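Local coordinates for protein deoxyhypusine synthase, putative (PDB 7L9R) that probably transfers the aminobutyl group of spermidine to a lysine of the eIF5A precursor in an NAD-dependent reaction, the first step of hypusine formation, at residues G55-I60 and V324-E329; I89-T94 and G264-G269; S100-T105 and L332-I337; V291-A296 and A328-V333. One frame throughout, in Å; residues are numbered along the deposited sequence. Where two conformers were deposited one is given.

Contact 1: residues G55-I60 and V324-E329; sequences GRAINI and VKVLAE
A57 and V324 face each other where helix 51-66 packs on strand 322-327, the axes of the two short segments coming within 8.4 Å and their N-to-C directions differing by 135°. This is the helix-on-sheet layering of a Rossmann-like alpha/beta fold, and the strand is the outermost on its side of the parallel sheet within the chain. No hydrogen bond crosses between the segments; methyl groups do the work. V324 carries most of the contact. With chi1 at 61°, its CG1 sits between the backbone N and the carbonyl carbon, which brings this methyl to the helix, 3.8 Å from A57 CA. I60 reaches the same methyl at a slant, its CD1 lying 3.7 Å from V324 CG1. The other branch turns to R56, where V324 CG2 lies 4.0 Å from R56 CB, the two side chains running past each other in opposite directions. The R56 guanidinium passes over V324 CB near the rim of one face, but the arginine was modelled in two conformers and this placing is doubtful. R56 is the exposed member of the group; A57 and I60 are buried and also touch V291 on the neighbouring strand 289-294, while I58 turns to I337 of helix 330-339. Two residues farther along the strand, the packing continues with a single methyl pair, A57 CB against V326 CG2 at 3.9 Å.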
# COMPACT_ATOMS: atom_id res chain seq x y z
N GLY B 55 -6.04 -21.33 5.64
CA GLY B 55 -6.51 -22.50 6.36
C GLY B 55 -7.39 -22.16 7.54
O GLY B 55 -8.42 -22.82 7.77
N ARG B 56 -7.01 -21.14 8.31
CA ARG B 56 -7.86 -20.67 9.40
C ARG B 56 -9.21 -20.20 8.87
O ARG B 56 -10.25 -20.45 9.49
CB ARG B 56 -7.19 -19.52 10.16
CG ARG B 56 -6.02 -19.90 11.05
CD ARG B 56 -5.79 -18.80 12.08
NE ARG B 56 -6.92 -18.70 13.00
CZ ARG B 56 -7.23 -17.63 13.71
NH1 ARG B 56 -6.52 -16.51 13.62
NH2 ARG B 56 -8.28 -17.67 14.53
N ALA B 57 -9.20 -19.51 7.73
CA ALA B 57 -10.45 -19.04 7.13
C ALA B 57 -11.37 -20.22 6.79
O ALA B 57 -12.58 -20.16 7.04
CB ALA B 57 -10.17 -18.20 5.89
N ILE B 58 -10.80 -21.30 6.24
CA ILE B 58 -11.61 -22.47 5.94
C ILE B 58 -12.17 -23.08 7.22
O ILE B 58 -13.35 -23.46 7.29
CB ILE B 58 -10.80 -23.50 5.13
CG1 ILE B 58 -10.56 -22.98 3.71
CG2 ILE B 58 -11.50 -24.86 5.11
CD1 ILE B 58 -9.35 -23.59 3.05
N ASN B 59 -11.34 -23.17 8.26
CA ASN B 59 -11.82 -23.73 9.52
C ASN B 59 -12.92 -22.87 10.13
O ASN B 59 -13.93 -23.40 10.62
CB ASN B 59 -10.65 -23.89 10.51
CG ASN B 59 -9.62 -24.90 10.03
OD1 ASN B 59 -9.93 -25.80 9.25
ND2 ASN B 59 -8.39 -24.76 10.52
N ILE B 60 -12.76 -21.54 10.08
CA ILE B 60 -13.73 -20.66 10.73
C ILE B 60 -15.07 -20.68 10.00
O ILE B 60 -16.13 -20.67 10.64
CB ILE B 60 -13.15 -19.23 10.82
CG1 ILE B 60 -12.01 -19.18 11.85
CG2 ILE B 60 -14.23 -18.22 11.19
CD1 ILE B 60 -11.20 -17.90 11.81
N VAL B 324 -10.03 -14.04 11.37
CA VAL B 324 -8.77 -14.09 10.63
C VAL B 324 -8.85 -13.07 9.50
O VAL B 324 -9.92 -12.84 8.92
CB VAL B 324 -8.49 -15.51 10.08
CG1 VAL B 324 -9.58 -15.95 9.12
CG2 VAL B 324 -7.12 -15.57 9.41
N LYS B 325 -7.72 -12.43 9.21
CA LYS B 325 -7.57 -11.58 8.05
C LYS B 325 -6.69 -12.31 7.04
O LYS B 325 -5.60 -12.77 7.39
CB LYS B 325 -6.95 -10.23 8.42
N VAL B 326 -7.18 -12.44 5.82
CA VAL B 326 -6.43 -13.09 4.75
C VAL B 326 -5.99 -12.00 3.78
O VAL B 326 -6.82 -11.30 3.19
CB VAL B 326 -7.26 -14.16 4.03
CG1 VAL B 326 -6.40 -14.87 3.01
CG2 VAL B 326 -7.84 -15.15 5.03
N LEU B 327 -4.67 -11.85 3.63
CA LEU B 327 -4.10 -10.89 2.68
C LEU B 327 -3.94 -11.60 1.34
O LEU B 327 -2.88 -12.14 1.00
CB LEU B 327 -2.78 -10.34 3.21
CG LEU B 327 -2.22 -9.11 2.50
CD1 LEU B 327 -3.01 -7.87 2.90
CD2 LEU B 327 -0.74 -8.93 2.82
N ALA B 328 -5.03 -11.61 0.57
CA ALA B 328 -5.07 -12.27 -0.72
C ALA B 328 -6.18 -11.64 -1.55
O ALA B 328 -7.01 -10.88 -1.04
CB ALA B 328 -5.30 -13.78 -0.58
N GLU B 329 -6.18 -11.94 -2.84
CA GLU B 329 -7.22 -11.48 -3.75
C GLU B 329 -8.36 -12.50 -3.79
O GLU B 329 -8.14 -13.68 -4.08
CB GLU B 329 -6.64 -11.23 -5.15
CG GLU B 329 -7.55 -10.41 -6.04
CD GLU B 329 -8.77 -11.20 -6.49
OE1 GLU B 329 -8.58 -12.35 -6.95
OE2 GLU B 329 -9.91 -10.70 -6.35

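Contact 2: residues I89-T94 and G264-G269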
# COMPACT_ATOMS: atom_id res chain seq x y z
N ILE B 89 -25.34 -15.87 9.01
CA ILE B 89 -24.15 -15.66 8.19
C ILE B 89 -24.36 -14.46 7.27
O ILE B 89 -25.31 -14.44 6.48
CB ILE B 89 -23.78 -16.92 7.38
CG1 ILE B 89 -23.57 -18.10 8.34
CG2 ILE B 89 -22.55 -16.67 6.53
CD1 ILE B 89 -23.10 -19.36 7.67
N TYR B 90 -23.44 -13.50 7.35
CA TYR B 90 -23.46 -12.27 6.57
C TYR B 90 -22.35 -12.32 5.54
O TYR B 90 -21.19 -12.60 5.89
CB TYR B 90 -23.27 -11.05 7.47
CG TYR B 90 -24.37 -10.86 8.50
CD1 TYR B 90 -24.38 -11.61 9.67
CD2 TYR B 90 -25.39 -9.94 8.29
CE1 TYR B 90 -25.39 -11.45 10.60
CE2 TYR B 90 -26.40 -9.77 9.22
CZ TYR B 90 -26.40 -10.53 10.37
OH TYR B 90 -27.41 -10.36 11.29
N LEU B 91 -22.68 -12.06 4.28
CA LEU B 91 -21.69 -12.05 3.21
C LEU B 91 -21.58 -10.64 2.65
O LEU B 91 -22.56 -10.10 2.13
CB LEU B 91 -22.06 -13.05 2.11
CG LEU B 91 -21.13 -13.04 0.89
CD1 LEU B 91 -19.70 -13.35 1.29
CD2 LEU B 91 -21.63 -14.02 -0.15
N GLY B 92 -20.39 -10.06 2.75
CA GLY B 92 -20.11 -8.75 2.20
C GLY B 92 -19.10 -8.86 1.07
O GLY B 92 -18.13 -9.61 1.17
N PHE B 93 -19.34 -8.12 -0.01
CA PHE B 93 -18.41 -8.10 -1.12
C PHE B 93 -18.56 -6.79 -1.88
O PHE B 93 -19.59 -6.11 -1.79
CB PHE B 93 -18.59 -9.30 -2.07
CG PHE B 93 -19.99 -9.48 -2.59
CD1 PHE B 93 -20.47 -8.68 -3.63
CD2 PHE B 93 -20.82 -10.47 -2.08
CE1 PHE B 93 -21.75 -8.86 -4.13
CE2 PHE B 93 -22.10 -10.65 -2.58
CZ PHE B 93 -22.57 -9.84 -3.60
N THR B 94 -17.50 -6.42 -2.60
CA THR B 94 -17.50 -5.17 -3.33
C THR B 94 -18.11 -5.36 -4.71
O THR B 94 -18.22 -6.47 -5.24
CB THR B 94 -16.09 -4.61 -3.48
OG1 THR B 94 -15.27 -5.55 -4.20
CG2 THR B 94 -15.47 -4.35 -2.13
N GLY B 264 -21.93 -14.96 12.07
CA GLY B 264 -20.73 -15.15 11.27
C GLY B 264 -20.66 -14.11 10.18
O GLY B 264 -21.67 -13.75 9.57
N VAL B 265 -19.45 -13.63 9.91
CA VAL B 265 -19.24 -12.53 8.98
C VAL B 265 -18.12 -12.89 8.03
O VAL B 265 -17.04 -13.32 8.46
CB VAL B 265 -18.94 -11.21 9.72
CG1 VAL B 265 -18.50 -10.16 8.76
CG2 VAL B 265 -20.18 -10.74 10.44
N ILE B 266 -18.37 -12.72 6.73
CA ILE B 266 -17.39 -12.94 5.67
C ILE B 266 -17.40 -11.70 4.80
O ILE B 266 -18.43 -11.35 4.21
CB ILE B 266 -17.72 -14.19 4.83
CG1 ILE B 266 -17.89 -15.41 5.72
CG2 ILE B 266 -16.63 -14.44 3.78
CD1 ILE B 266 -18.48 -16.61 5.00
N ILE B 267 -16.26 -11.02 4.72
CA ILE B 267 -16.16 -9.76 4.00
C ILE B 267 -15.03 -9.86 2.99
O ILE B 267 -13.88 -10.10 3.36
CB ILE B 267 -15.93 -8.57 4.95
CG1 ILE B 267 -17.07 -8.49 5.97
CG2 ILE B 267 -15.86 -7.27 4.16
CD1 ILE B 267 -16.86 -7.43 7.02
N LEU B 268 -15.36 -9.65 1.72
CA LEU B 268 -14.39 -9.70 0.65
C LEU B 268 -14.20 -8.29 0.11
O LEU B 268 -15.17 -7.66 -0.34
CB LEU B 268 -14.86 -10.64 -0.46
CG LEU B 268 -15.52 -11.93 0.02
CD1 LEU B 268 -16.09 -12.72 -1.16
CD2 LEU B 268 -14.54 -12.79 0.79
N GLY B 269 -12.96 -7.79 0.17
CA GLY B 269 -12.64 -6.46 -0.28
C GLY B 269 -12.75 -5.43 0.82
O GLY B 269 -13.24 -5.69 1.92
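Y90 turns the edge of its ring to the backbone of G264: CD1 lies 3.5 Å from G264 O, which is close to the ring plane, while V265 CG2 approaches the ring obliquely on the same face of the sheet. On the face of I89, L91 and F93, the side chains of L91 and I266 slant across each other, L91 CD1 lying 4.1 Å from I266 CG2. The same L91 methyl comes within 4.4 Å of L268 CD1, and L91 CG sits at the edge of the F93 ring. The backbones form a regular parallel ladder: Y90 N to G264 O at 2.9 Å, I266 N to Y90 O, G92 N to I266 O, and L268 N to G92 O at 2.8 Å. Beyond it the ladder fades into a weak T94 N to L268 O bond, and T94 CG2 rests 4.0 Å from G269 CA. This is the pairing of strands 1 and 4 at the middle of a Rossmann-like parallel sheet of order 3-2-1-4-5-6, flanked by strands 117-120 and 289-294; helices 51-66, 95-99 and 102-111 cover the L91 face, and on the other face Y90 OH bonds to S256 OG of helix 247-258.

Contact 3: residues S100-T105 and L332-I337; sequences SGLRDT and LVFPLI
L102 CD2 makes the main apolar contact, one methyl that meets two residues of helix 330-339. It lies in the plane of the F334 ring at its edge, 4.0 Å from F334 CD2, and the same methyl stands 3.9 Å from P335 CG and equally near P335 CD. The L102 side chain crosses the proline at about a right angle. F334 CG is anti to the backbone N (chi1 -169°), which swings the ring to the side of helix 102-111. One turn along that helix, T105 CG2 comes at a slant to F334 CE2, 4.2 Å away. P335 has no amide hydrogen to give to the turn before it, and the helix is kinked there.

No hydrogen bond crosses between the segments; the side-chain bonds belong to segment 100-105 or lead outward. S100 OG accepts L102 N at 3.0 Å, a capping bond at the start of helix 102-111, and is also bonded to M97 O. R103 NH1 forms a salt bridge with D104 OD1 at 3.2 Å, the carboxylate oxygen tilted out of the guanidinium plane; R103 NE has a second acid, D128. D104 OD2 is bonded to G28 N of the second subunit, whose L40 and Y44 pack on P335 and L332. The contact is thus helix-to-helix packing within the layer on one face of a Rossmann-like sheet, next to a subunit interface of the tetramer.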
# COMPACT_ATOMS: atom_id res chain seq x y z
N SER B 100 -16.08 -9.69 -11.47
CA SER B 100 -15.33 -10.90 -11.73
C SER B 100 -16.26 -12.10 -11.78
O SER B 100 -17.48 -11.99 -11.58
CB SER B 100 -14.28 -11.10 -10.64
OG SER B 100 -14.88 -11.68 -9.49
N GLY B 101 -15.68 -13.28 -12.01
CA GLY B 101 -16.45 -14.51 -11.99
C GLY B 101 -17.00 -14.87 -10.62
O GLY B 101 -17.80 -15.81 -10.53
N LEU B 102 -16.59 -14.16 -9.57
CA LEU B 102 -17.14 -14.41 -8.24
C LEU B 102 -18.64 -14.21 -8.20
O LEU B 102 -19.31 -14.78 -7.32
CB LEU B 102 -16.51 -13.48 -7.21
CG LEU B 102 -15.13 -13.83 -6.67
CD1 LEU B 102 -14.70 -12.76 -5.66
CD2 LEU B 102 -15.15 -15.20 -6.04
N ARG B 103 -19.19 -13.41 -9.11
CA ARG B 103 -20.63 -13.23 -9.21
C ARG B 103 -21.37 -14.56 -9.24
O ARG B 103 -22.41 -14.73 -8.59
CB ARG B 103 -20.95 -12.41 -10.46
CG ARG B 103 -22.42 -12.13 -10.68
CD ARG B 103 -22.99 -13.05 -11.72
NE ARG B 103 -24.29 -12.59 -12.18
CZ ARG B 103 -24.87 -13.02 -13.28
NH1 ARG B 103 -24.30 -13.92 -14.06
NH2 ARG B 103 -26.06 -12.53 -13.62
N ASP B 104 -20.83 -15.53 -9.97
CA ASP B 104 -21.50 -16.81 -10.09
C ASP B 104 -21.27 -17.70 -8.88
O ASP B 104 -22.14 -18.49 -8.51
CB ASP B 104 -21.06 -17.46 -11.40
CG ASP B 104 -21.22 -16.51 -12.57
OD1 ASP B 104 -22.38 -16.12 -12.87
OD2 ASP B 104 -20.21 -16.11 -13.17
N THR B 105 -20.13 -17.52 -8.20
CA THR B 105 -19.96 -18.12 -6.88
C THR B 105 -21.00 -17.58 -5.91
O THR B 105 -21.65 -18.35 -5.18
CB THR B 105 -18.54 -17.85 -6.37
OG1 THR B 105 -17.59 -18.35 -7.32
CG2 THR B 105 -18.30 -18.53 -5.03
N LEU B 332 -9.37 -15.16 -6.55
CA LEU B 332 -8.48 -16.30 -6.69
C LEU B 332 -8.62 -17.28 -5.53
O LEU B 332 -8.74 -18.49 -5.74
CB LEU B 332 -7.03 -15.82 -6.79
N VAL B 333 -8.62 -16.77 -4.29
CA VAL B 333 -8.63 -17.66 -3.13
C VAL B 333 -10.04 -18.02 -2.67
O VAL B 333 -10.25 -19.12 -2.15
CB VAL B 333 -7.84 -17.05 -1.97
CG1 VAL B 333 -6.39 -16.83 -2.37
CG2 VAL B 333 -8.48 -15.75 -1.51
N PHE B 334 -11.02 -17.14 -2.85
CA PHE B 334 -12.35 -17.45 -2.33
C PHE B 334 -12.99 -18.66 -3.00
O PHE B 334 -13.60 -19.47 -2.27
CB PHE B 334 -13.28 -16.23 -2.41
CG PHE B 334 -14.57 -16.42 -1.65
CD1 PHE B 334 -14.55 -16.66 -0.28
CD2 PHE B 334 -15.80 -16.37 -2.30
CE1 PHE B 334 -15.74 -16.85 0.43
CE2 PHE B 334 -16.98 -16.55 -1.61
CZ PHE B 334 -16.95 -16.80 -0.24
N PRO B 335 -12.92 -18.86 -4.33
CA PRO B 335 -13.46 -20.11 -4.88
C PRO B 335 -12.78 -21.34 -4.30
O PRO B 335 -13.44 -22.36 -4.05
CB PRO B 335 -13.21 -19.97 -6.39
CG PRO B 335 -13.15 -18.50 -6.62
CD PRO B 335 -12.44 -17.96 -5.40
N LEU B 336 -11.48 -21.25 -4.04
CA LEU B 336 -10.78 -22.34 -3.38
C LEU B 336 -11.34 -22.57 -1.98
O LEU B 336 -11.52 -23.72 -1.56
CB LEU B 336 -9.28 -22.04 -3.32
CG LEU B 336 -8.60 -21.68 -4.65
CD1 LEU B 336 -7.07 -21.59 -4.47
CD2 LEU B 336 -8.98 -22.63 -5.80
N ILE B 337 -11.61 -21.49 -1.24
CA ILE B 337 -12.17 -21.62 0.10
C ILE B 337 -13.57 -22.21 0.04
O ILE B 337 -13.94 -23.06 0.86
CB ILE B 337 -12.13 -20.26 0.82
CG1 ILE B 337 -10.69 -19.89 1.19
CG2 ILE B 337 -13.02 -20.27 2.06
CD1 ILE B 337 -10.53 -18.46 1.71

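Contact 4: residues V291-A296 and A328-V333; sequences VYINTA and AEASLV
E329 OE1 is gripped by S331 OG, 2.6 Å away on the syn side but about 30° out of the carboxylate plane, and weakly by L332 N, while E329 CB leans on T295 CG2 across the contact at 4.0 Å. The other oxygen, OE2, takes S331 N from above the carboxylate plane at 2.8 Å, a bond bent only to 164°. The E329 chain turns at chi2 (-72°), folding the carboxylate back over the first turn of helix 330-339, where its charge probably suits the partly positive helix start. S331 OG is also bonded to I49 N of the second subunit, so the cap borders the interface. Towards strand 289-294 the one polar link is weak: A328 N to N294 O, 3.3 Å. The remaining packing gathers round I293, whose CG2 is anti to the backbone N and points at the helix. This methyl lies 3.8 Å from A328 O and 4.2 Å from A330 CB and, less certainly because V333 has two conformers, meets V333 CG2. A helix that starts just past the carboxyl end of a parallel strand is the usual beta-to-alpha step of Rossmann-like folds, in which nucleotides commonly bind along that edge; E329 caps this one.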
# COMPACT_ATOMS: atom_id res chain seq x y z
N VAL B 291 -14.34 -13.68 8.93
CA VAL B 291 -13.31 -13.89 7.92
C VAL B 291 -13.25 -12.64 7.06
O VAL B 291 -14.27 -12.23 6.48
CB VAL B 291 -13.59 -15.13 7.06
CG1 VAL B 291 -12.61 -15.22 5.89
CG2 VAL B 291 -13.52 -16.38 7.92
N TYR B 292 -12.07 -12.02 6.98
CA TYR B 292 -11.86 -10.83 6.17
C TYR B 292 -10.81 -11.16 5.11
O TYR B 292 -9.74 -11.66 5.45
CB TYR B 292 -11.40 -9.64 7.03
CG TYR B 292 -12.26 -9.37 8.25
CD1 TYR B 292 -13.47 -8.71 8.15
CD2 TYR B 292 -11.83 -9.76 9.52
CE1 TYR B 292 -14.26 -8.46 9.27
CE2 TYR B 292 -12.60 -9.52 10.65
CZ TYR B 292 -13.81 -8.87 10.52
OH TYR B 292 -14.59 -8.62 11.64
N ILE B 293 -11.13 -10.88 3.85
CA ILE B 293 -10.24 -11.18 2.73
C ILE B 293 -10.14 -9.94 1.86
O ILE B 293 -11.14 -9.52 1.25
CB ILE B 293 -10.74 -12.37 1.90
CG1 ILE B 293 -11.00 -13.60 2.78
CG2 ILE B 293 -9.75 -12.70 0.79
CD1 ILE B 293 -11.57 -14.76 2.02
N ASN B 294 -8.95 -9.37 1.76
CA ASN B 294 -8.71 -8.29 0.81
C ASN B 294 -7.21 -8.11 0.60
O ASN B 294 -6.39 -8.67 1.33
CB ASN B 294 -9.35 -6.98 1.28
CG ASN B 294 -8.96 -6.61 2.69
OD1 ASN B 294 -7.84 -6.18 2.94
ND2 ASN B 294 -9.89 -6.77 3.63
N THR B 295 -6.88 -7.29 -0.39
CA THR B 295 -5.49 -7.03 -0.73
C THR B 295 -4.88 -5.90 0.09
O THR B 295 -3.66 -5.71 0.04
CB THR B 295 -5.36 -6.69 -2.22
OG1 THR B 295 -6.22 -5.60 -2.55
CG2 THR B 295 -5.72 -7.91 -3.08
N ALA B 296 -5.69 -5.15 0.83
CA ALA B 296 -5.16 -4.13 1.74
C ALA B 296 -4.54 -4.80 2.97
O ALA B 296 -3.91 -4.14 3.80
CB ALA B 296 -6.26 -3.16 2.15
N ALA B 328 -5.03 -11.61 0.57
CA ALA B 328 -5.07 -12.27 -0.72
C ALA B 328 -6.18 -11.64 -1.55
O ALA B 328 -7.01 -10.88 -1.04
CB ALA B 328 -5.30 -13.78 -0.58
N GLU B 329 -6.18 -11.94 -2.84
CA GLU B 329 -7.22 -11.48 -3.75
C GLU B 329 -8.36 -12.50 -3.79
O GLU B 329 -8.14 -13.68 -4.08
CB GLU B 329 -6.64 -11.23 -5.15
CG GLU B 329 -7.55 -10.41 -6.04
CD GLU B 329 -8.77 -11.20 -6.49
OE1 GLU B 329 -8.58 -12.35 -6.95
OE2 GLU B 329 -9.91 -10.70 -6.35
N ALA B 330 -9.58 -12.02 -3.52
CA ALA B 330 -10.70 -12.92 -3.26
C ALA B 330 -11.07 -13.76 -4.48
O ALA B 330 -11.40 -14.94 -4.35
CB ALA B 330 -11.92 -12.12 -2.79
N SER B 331 -11.04 -13.17 -5.68
CA SER B 331 -11.47 -13.93 -6.86
C SER B 331 -10.57 -15.13 -7.12
O SER B 331 -10.99 -16.05 -7.83
CB SER B 331 -11.50 -13.04 -8.10
OG SER B 331 -10.29 -13.13 -8.81
N LEU B 332 -9.37 -15.16 -6.55
CA LEU B 332 -8.48 -16.30 -6.69
C LEU B 332 -8.62 -17.28 -5.53
O LEU B 332 -8.74 -18.49 -5.74
CB LEU B 332 -7.03 -15.82 -6.79
N VAL B 333 -8.62 -16.77 -4.29
CA VAL B 333 -8.63 -17.66 -3.13
C VAL B 333 -10.04 -18.02 -2.67
O VAL B 333 -10.25 -19.12 -2.15
CB VAL B 333 -7.84 -17.05 -1.97
CG1 VAL B 333 -6.39 -16.83 -2.37
CG2 VAL B 333 -8.48 -15.75 -1.51

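The centre of contact 2 lies about 6 Å from that of the chain, and backbone bonds join its two inner strands; contacts 1 and 3 are also buried, contact 4 only partly, and all three rely chiefly on apolar packing. Contact 4 lies on the same side of the chain's centre as contacts 1 and 3. Strand 289-294 connects the sheet contacts, hydrogen-bonded to 262-268 of contact 2 and to 322-327 of contact 1. Helix 330-339 serves both contacts 3 and 4, and its F334 reaches contact 2 (F334 CD2 to L268 CD1, 3.8 Å). Contacts 3 and 4 border the second subunit, with capping bonds and a salt bridge beside their apolar packing; contact 2 touches no other chain.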